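Local coordinates for uncharacterized protein MJ0690 (Methanocaldococcus jannaschii, PDB 3K32), which is of unknown function but belongs to the HUP superfamily, carries a PP-loop signature of ATP pyrophosphatases and is predicted to be a tRNA methyltransferase subunit, at residues Phe154-Ile159 / Thr194-Leu199; Tyr46-Glu51 / Gly162-Ser167; Val11-Gly16 / Pro33-Ile38. All blocks are in the same frame, centred on the assembly; numbering follows the deposited sequence.

Overall arrangement
From the N terminus, contact 3 closes first. It pairs strand 8-12 with strand 32-39 in the parallel sheet, with helix 17-28 in the crossover between them. Contact 2 opens next, on helix 47-56, and closes 111 residues later in the loop that precedes helix 169-180. Contact 1 opens on strand 154-159 and closes on strand 193-199, so contacts 1 and 2 cross along the chain. Contact 3 is in series with both. Ala-49 and Ser-167 of contact 2 pack on Phe-13, Ser-14 and Thr-37 of contact 3. Lys-164 of contact 2 packs on Ile-159 and Arg-195 of contact 1. Contact 2 therefore bridges the parallel sheet and the small antiparallel one.

Contact 1: Phe154-Ile159 / Thr194-Leu199; sequences FILEEI and TRVVGL
Phe-154 turns one face of its ring to Val-196, whose CG2 lies 4.2 Å above the ring plane, offset toward the rim. The setting is a two-stranded antiparallel sheet with a classic beta bulge. Gly-198 O lies at the ring edge, and Leu-199 CD2 comes in obliquely, 3.6 Å from Phe-154 CE1. The ring also touches Ser-20, Leu-21 and Val-24 of helix 17-28. An alanine in place of Phe-154 would remove this ring and would probably loosen the packing of the sheet on that helix. At the bulge, Val-197 and Gly-198 both face Ile-155. Ile-155 O accepts a 2.8 Å bond from Val-197 N and a weak one of 3.4 Å from Gly-198 N. Val-197 CG1 stands between its backbone N and carbonyl carbon (chi1 45°), and there it meets Ile-155 CG2 at 3.4 Å. Regular pairing resumes beyond the bulge, where Glu-157 and Arg-195 exchange two backbone hydrogen bonds. On the face that carries Phe-154 and Val-196, Leu-156 CB meets Thr-194 CG2 at 3.8 Å. Arg-195 runs out extended and then bends at chi3 (-56°). It crosses the Ile-159 side chain at about a right angle, with Ile-159 CD1 at the guanidinium edge, 3.7 Å from Arg-195 NE.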
# COMPACT_ATOMS: atom_id res chain seq x y z
N PHE B 154 6.35 6.00 -16.84
CA PHE B 154 5.71 7.01 -17.67
C PHE B 154 6.64 8.04 -18.27
O PHE B 154 7.66 8.42 -17.70
CB PHE B 154 4.60 7.71 -16.89
CG PHE B 154 3.61 6.77 -16.27
CD1 PHE B 154 2.80 5.96 -17.06
CD2 PHE B 154 3.46 6.71 -14.88
CE1 PHE B 154 1.88 5.10 -16.47
CE2 PHE B 154 2.53 5.85 -14.29
CZ PHE B 154 1.74 5.04 -15.08
N ILE B 155 6.26 8.50 -19.46
CA ILE B 155 6.81 9.72 -20.00
C ILE B 155 6.02 10.86 -19.38
O ILE B 155 4.78 10.83 -19.35
CB ILE B 155 6.70 9.76 -21.52
CG1 ILE B 155 7.36 8.52 -22.10
CG2 ILE B 155 7.41 11.00 -22.06
CD1 ILE B 155 8.84 8.49 -21.86
N LEU B 156 6.73 11.86 -18.86
CA LEU B 156 6.09 12.90 -18.07
C LEU B 156 6.34 14.33 -18.57
O LEU B 156 7.35 14.60 -19.24
CB LEU B 156 6.53 12.79 -16.61
CG LEU B 156 6.22 11.44 -15.95
CD1 LEU B 156 6.87 11.36 -14.56
CD2 LEU B 156 4.71 11.23 -15.89
N GLU B 157 5.43 15.23 -18.23
CA GLU B 157 5.57 16.64 -18.60
C GLU B 157 4.79 17.51 -17.64
O GLU B 157 3.75 17.09 -17.15
CB GLU B 157 5.05 16.86 -20.01
CG GLU B 157 5.81 17.91 -20.78
CD GLU B 157 5.19 18.19 -22.12
OE1 GLU B 157 5.94 18.29 -23.11
OE2 GLU B 157 3.94 18.30 -22.18
N GLU B 158 5.28 18.72 -17.39
CA GLU B 158 4.60 19.64 -16.46
C GLU B 158 3.50 20.52 -17.09
O GLU B 158 3.67 21.05 -18.19
CB GLU B 158 5.63 20.51 -15.71
CG GLU B 158 5.88 21.89 -16.34
CD GLU B 158 5.46 23.05 -15.43
OE1 GLU B 158 4.26 23.39 -15.41
OE2 GLU B 158 6.34 23.63 -14.75
N ILE B 159 2.37 20.64 -16.39
CA ILE B 159 1.26 21.51 -16.79
C ILE B 159 1.31 22.80 -15.96
O ILE B 159 1.28 22.75 -14.73
CB ILE B 159 -0.12 20.83 -16.54
CG1 ILE B 159 -0.16 19.42 -17.14
CG2 ILE B 159 -1.27 21.69 -17.06
CD1 ILE B 159 -1.40 18.62 -16.75
N THR B 194 1.58 17.46 -13.36
CA THR B 194 2.43 16.66 -14.23
C THR B 194 1.54 15.77 -15.08
O THR B 194 0.68 15.06 -14.57
CB THR B 194 3.43 15.80 -13.44
OG1 THR B 194 4.31 16.65 -12.70
CG2 THR B 194 4.25 14.94 -14.39
N ARG B 195 1.74 15.83 -16.39
CA ARG B 195 0.94 15.05 -17.33
C ARG B 195 1.65 13.74 -17.69
O ARG B 195 2.82 13.73 -18.07
CB ARG B 195 0.66 15.88 -18.59
CG ARG B 195 -0.24 15.20 -19.60
CD ARG B 195 -0.61 16.14 -20.75
NE ARG B 195 -1.22 17.37 -20.24
CZ ARG B 195 -1.58 18.41 -20.99
NH1 ARG B 195 -1.38 18.38 -22.30
NH2 ARG B 195 -2.14 19.48 -20.42
N VAL B 196 0.93 12.63 -17.54
CA VAL B 196 1.36 11.39 -18.13
C VAL B 196 1.17 11.53 -19.62
O VAL B 196 0.04 11.58 -20.11
CB VAL B 196 0.51 10.19 -17.64
CG1 VAL B 196 0.75 8.98 -18.52
CG2 VAL B 196 0.83 9.87 -16.19
N VAL B 197 2.27 11.62 -20.35
CA VAL B 197 2.16 11.73 -21.80
C VAL B 197 2.30 10.38 -22.51
O VAL B 197 1.73 10.17 -23.58
CB VAL B 197 3.12 12.79 -22.38
CG1 VAL B 197 4.49 12.65 -21.77
CG2 VAL B 197 3.17 12.70 -23.90
N GLY B 198 3.01 9.45 -21.90
CA GLY B 198 3.16 8.15 -22.51
C GLY B 198 3.71 7.10 -21.58
O GLY B 198 3.98 7.36 -20.40
N LEU B 199 3.88 5.90 -22.13
CA LEU B 199 4.42 4.76 -21.39
C LEU B 199 5.86 4.48 -21.76
O LEU B 199 6.20 4.47 -22.94
CB LEU B 199 3.61 3.53 -21.70
CG LEU B 199 2.23 3.54 -21.09
CD1 LEU B 199 1.36 2.48 -21.74
CD2 LEU B 199 2.38 3.30 -19.59

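Contact 2: Tyr46-Glu51 / Gly162-Ser167; sequences YKLAEE and GTKLSS
Ser-167 holds the tight part of this contact, against the first turn of helix 47-56. Its OG accepts a fairly straight hydrogen bond from Ala-49 N, at 3.0 Å. The same hydroxyl is hydrogen-bonded to Ser-45 O, so the buried oxygen is gripped by two backbone groups. With OG anti to the carbonyl carbon (chi1 -75°), it also lies 3.4 Å from Leu-48 CB. Ser-167 CB meets Ala-49 CB at 3.6 Å. The amides at the helix start would probably polarise this hydroxyl. Next to it a water joins the helix to the loop. It accepts from Leu-48 N at 2.9 Å and donates to Leu-165 O at 2.6 Å.

The other side is looser and nearer solvent. Lys-164, bent at chi2 and chi4, reaches Glu-51 tip to tip, and its NZ forms a salt bridge of 3.3 Å with Glu-51 OE1. On the way it crosses Lys-47 at about a right angle, with Lys-164 CE 3.4 Å from Lys-47 CG. Lys-47 NZ makes a weak bond to Glu-51 OE2, whose position is less certain. One carboxylate thus serves two lysines, which would probably offset their like charges. The ammonium groups stay 5.7 Å apart, from Lys-47 NZ to Lys-164 NZ.

Ala-49 packs on Thr-37 and His-60, from neighbouring strands of the parallel sheet. Through Ser-167, the water and Lys-164, the loop before helix 169-180 is joined to a helix that covers the parallel sheet of an alpha/beta HUP-type fold.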
# COMPACT_ATOMS: atom_id res chain seq x y z
N TYR B 46 -13.29 16.33 -16.09
CA TYR B 46 -12.82 14.95 -16.24
C TYR B 46 -12.06 14.71 -17.53
O TYR B 46 -11.54 13.63 -17.76
CB TYR B 46 -14.01 13.99 -16.20
CG TYR B 46 -15.04 14.35 -17.22
CD1 TYR B 46 -14.98 13.82 -18.51
CD2 TYR B 46 -16.06 15.24 -16.91
CE1 TYR B 46 -15.92 14.16 -19.45
CE2 TYR B 46 -17.01 15.58 -17.86
CZ TYR B 46 -16.93 15.03 -19.13
OH TYR B 46 -17.87 15.37 -20.06
N LYS B 47 -12.00 15.72 -18.39
CA LYS B 47 -11.38 15.52 -19.70
C LYS B 47 -9.96 14.92 -19.60
O LYS B 47 -9.62 14.00 -20.34
CB LYS B 47 -11.45 16.81 -20.52
CG LYS B 47 -10.12 17.39 -20.93
CD LYS B 47 -9.74 16.96 -22.34
CE LYS B 47 -10.75 17.46 -23.37
NZ LYS B 47 -10.47 16.93 -24.74
N LEU B 48 -9.16 15.40 -18.66
CA LEU B 48 -7.79 14.93 -18.50
C LEU B 48 -7.72 13.41 -18.23
O LEU B 48 -6.99 12.67 -18.89
CB LEU B 48 -7.09 15.71 -17.38
CG LEU B 48 -5.56 15.65 -17.21
CD1 LEU B 48 -5.16 14.80 -16.00
CD2 LEU B 48 -4.86 15.18 -18.48
N ALA B 49 -8.48 12.97 -17.24
CA ALA B 49 -8.50 11.58 -16.86
C ALA B 49 -8.84 10.69 -18.07
O ALA B 49 -8.30 9.60 -18.22
CB ALA B 49 -9.48 11.36 -15.73
N GLU B 50 -9.74 11.19 -18.92
CA GLU B 50 -10.16 10.46 -20.12
C GLU B 50 -9.01 10.18 -21.06
O GLU B 50 -8.74 9.02 -21.40
CB GLU B 50 -11.24 11.23 -20.88
CG GLU B 50 -12.65 10.79 -20.56
CD GLU B 50 -13.68 11.28 -21.58
OE1 GLU B 50 -13.91 12.51 -21.65
OE2 GLU B 50 -14.26 10.42 -22.30
N GLU B 51 -8.34 11.24 -21.49
CA GLU B 51 -7.19 11.13 -22.36
C GLU B 51 -6.16 10.16 -21.77
O GLU B 51 -5.60 9.33 -22.48
CB GLU B 51 -6.56 12.51 -22.57
CG GLU B 51 -7.54 13.55 -23.11
CD GLU B 51 -6.95 14.97 -23.15
OE1 GLU B 51 -5.84 15.18 -22.60
OE2 GLU B 51 -7.60 15.87 -23.72
N GLY B 162 -2.42 27.05 -14.30
CA GLY B 162 -3.83 27.26 -14.58
C GLY B 162 -4.17 27.27 -16.06
O GLY B 162 -4.65 28.27 -16.60
N THR B 163 -3.92 26.15 -16.72
CA THR B 163 -4.30 25.97 -18.12
C THR B 163 -5.23 24.77 -18.25
O THR B 163 -6.44 24.91 -18.48
CB THR B 163 -3.07 25.78 -19.04
OG1 THR B 163 -2.16 24.85 -18.44
CG2 THR B 163 -2.36 27.11 -19.26
N LYS B 164 -4.66 23.58 -18.09
CA LYS B 164 -5.44 22.35 -18.08
C LYS B 164 -6.06 22.16 -16.71
O LYS B 164 -5.50 22.57 -15.70
CB LYS B 164 -4.56 21.14 -18.42
CG LYS B 164 -5.18 20.17 -19.41
CD LYS B 164 -6.42 19.50 -18.85
CE LYS B 164 -7.25 18.86 -19.96
NZ LYS B 164 -6.50 17.81 -20.73
N LEU B 165 -7.23 21.54 -16.70
CA LEU B 165 -7.98 21.28 -15.48
C LEU B 165 -7.67 19.86 -15.01
O LEU B 165 -7.85 18.89 -15.77
CB LEU B 165 -9.48 21.42 -15.75
CG LEU B 165 -10.16 22.76 -16.10
CD1 LEU B 165 -10.68 23.46 -14.84
CD2 LEU B 165 -9.28 23.70 -16.94
N SER B 166 -7.20 19.72 -13.78
CA SER B 166 -6.98 18.40 -13.19
C SER B 166 -8.32 17.69 -13.01
O SER B 166 -9.37 18.34 -13.01
CB SER B 166 -6.24 18.51 -11.86
OG SER B 166 -5.90 17.23 -11.37
N SER B 167 -8.30 16.37 -12.87
CA SER B 167 -9.55 15.60 -12.88
C SER B 167 -10.00 15.08 -11.51
O SER B 167 -10.85 14.19 -11.44
CB SER B 167 -9.51 14.46 -13.91
OG SER B 167 -9.65 14.93 -15.24
O HOH W 1 -9.75 17.86 -17.24

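Contact 3: Val11-Gly16 / Pro33-Ile38; sequences VLFSGG and PHLITI
The Phe-13 ring is filled on both faces. Over one, Leu-35 CD2 makes a CH-pi contact 3.5 Å from the ring centroid, only 5° off the normal. Over the opposite face, Gly-15 N lies 3.7 Å above the plane, also over the centre. Thr-37 OG1 lies at the edge, near the plane. CG of Phe-13 is anti to the backbone N (chi1 -178°), which turns a ring face to Leu-35. The imidazole of His-34 meets His-10, and its ND1 is hydrogen-bonded to Asn-32 O.

The backbones pair in parallel. Val-11 N donates to His-34 O, and Ile-36 N gives an almost straight 2.8 Å bond to Val-11 O. Phe-13 N then donates to Ile-36 O at 2.7 Å. Beyond the strand pairing, Thr-37 OG1 donates to Phe-13 O at 2.8 Å, though this hydroxyl is less surely placed.

Val-11 and Leu-35 share one face of the sheet, and Val-11 packs on Ser-22 and Leu-26 of helix 17-28. On the other face Leu-12 CD2 meets Ile-36 CD1 at a tight 3.2 Å.

After the strand comes an ST turn: Ser-14 OG accepts a straight 3.2 Å bond from Gly-16 N. This hydroxyl is also hydrogen-bonded to a glycerol, probably from the crystallisation liquor. At Gly-15 (phi 97°) a CB would run into the carbonyl O of Ser-14, which calls for glycine. Gly-16 is the N-cap of helix 17-28. This is the first beta-alpha-beta unit, and Ser-14 to Gly-16 begin the SGGKDS sequence of a PP-loop, consistent with a nucleotide phosphate site as in ATP pyrophosphatases.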
# COMPACT_ATOMS: atom_id res chain seq x y z
N VAL B 11 -11.77 1.72 -10.24
CA VAL B 11 -10.72 2.57 -9.71
C VAL B 11 -11.05 4.05 -9.88
O VAL B 11 -11.04 4.57 -10.99
CB VAL B 11 -9.41 2.32 -10.46
CG1 VAL B 11 -8.25 3.04 -9.77
CG2 VAL B 11 -9.13 0.84 -10.60
N LEU B 12 -11.33 4.73 -8.78
CA LEU B 12 -11.41 6.18 -8.83
C LEU B 12 -10.13 6.68 -9.45
O LEU B 12 -9.04 6.26 -9.07
CB LEU B 12 -11.60 6.75 -7.43
CG LEU B 12 -13.03 6.57 -6.94
CD1 LEU B 12 -13.10 6.55 -5.42
CD2 LEU B 12 -13.90 7.69 -7.52
N PHE B 13 -10.25 7.56 -10.42
CA PHE B 13 -9.12 7.88 -11.26
C PHE B 13 -9.15 9.36 -11.65
O PHE B 13 -10.17 9.87 -12.13
CB PHE B 13 -9.16 6.97 -12.49
CG PHE B 13 -8.01 7.14 -13.43
CD1 PHE B 13 -6.77 6.59 -13.15
CD2 PHE B 13 -8.19 7.79 -14.65
CE1 PHE B 13 -5.71 6.73 -14.03
CE2 PHE B 13 -7.14 7.92 -15.54
CZ PHE B 13 -5.90 7.40 -15.23
N SER B 14 -8.03 10.04 -11.42
CA SER B 14 -7.94 11.49 -11.66
C SER B 14 -7.08 11.80 -12.87
O SER B 14 -7.14 12.90 -13.41
CB SER B 14 -7.31 12.19 -10.46
OG SER B 14 -5.90 11.96 -10.47
N GLY B 15 -6.26 10.83 -13.27
CA GLY B 15 -5.38 11.03 -14.40
C GLY B 15 -3.97 11.44 -14.02
O GLY B 15 -3.10 11.48 -14.89
N GLY B 16 -3.73 11.76 -12.75
CA GLY B 16 -2.36 12.05 -12.32
C GLY B 16 -1.46 10.81 -12.36
O GLY B 16 -1.94 9.67 -12.46
N PRO B 33 -9.07 -3.42 -14.53
CA PRO B 33 -9.37 -2.12 -13.94
C PRO B 33 -10.36 -1.32 -14.78
O PRO B 33 -10.15 -1.11 -15.97
CB PRO B 33 -8.01 -1.40 -13.95
CG PRO B 33 -7.01 -2.44 -14.32
CD PRO B 33 -7.75 -3.42 -15.18
N HIS B 34 -11.44 -0.89 -14.15
CA HIS B 34 -12.37 0.03 -14.78
C HIS B 34 -12.18 1.39 -14.13
O HIS B 34 -12.66 1.65 -13.02
CB HIS B 34 -13.81 -0.48 -14.63
CG HIS B 34 -14.07 -1.76 -15.38
ND1 HIS B 34 -13.41 -2.93 -15.09
CD2 HIS B 34 -14.90 -2.04 -16.40
CE1 HIS B 34 -13.83 -3.88 -15.90
NE2 HIS B 34 -14.74 -3.37 -16.71
N LEU B 35 -11.42 2.25 -14.80
CA LEU B 35 -11.18 3.60 -14.32
C LEU B 35 -12.47 4.39 -14.31
O LEU B 35 -13.21 4.41 -15.29
CB LEU B 35 -10.14 4.31 -15.20
CG LEU B 35 -8.66 4.01 -14.92
CD1 LEU B 35 -8.45 2.58 -14.49
CD2 LEU B 35 -7.77 4.36 -16.12
N ILE B 36 -12.74 5.04 -13.19
CA ILE B 36 -13.88 5.94 -13.08
C ILE B 36 -13.51 7.31 -12.45
O ILE B 36 -12.72 7.42 -11.50
CB ILE B 36 -15.03 5.28 -12.32
CG1 ILE B 36 -14.71 5.20 -10.84
CG2 ILE B 36 -15.33 3.88 -12.86
CD1 ILE B 36 -15.30 6.36 -10.09
N THR B 37 -14.09 8.36 -13.02
CA THR B 37 -13.88 9.72 -12.57
C THR B 37 -15.24 10.33 -12.22
O THR B 37 -16.14 10.37 -13.05
CB THR B 37 -13.24 10.58 -13.69
OG1 THR B 37 -12.04 9.97 -14.15
CG2 THR B 37 -12.92 11.97 -13.18
N ILE B 38 -15.37 10.79 -10.98
CA ILE B 38 -16.58 11.48 -10.56
C ILE B 38 -16.74 12.80 -11.29
O ILE B 38 -15.76 13.52 -11.51
CB ILE B 38 -16.55 11.78 -9.05
CG1 ILE B 38 -16.51 10.48 -8.24
CG2 ILE B 38 -17.72 12.68 -8.65
CD1 ILE B 38 -17.38 9.38 -8.81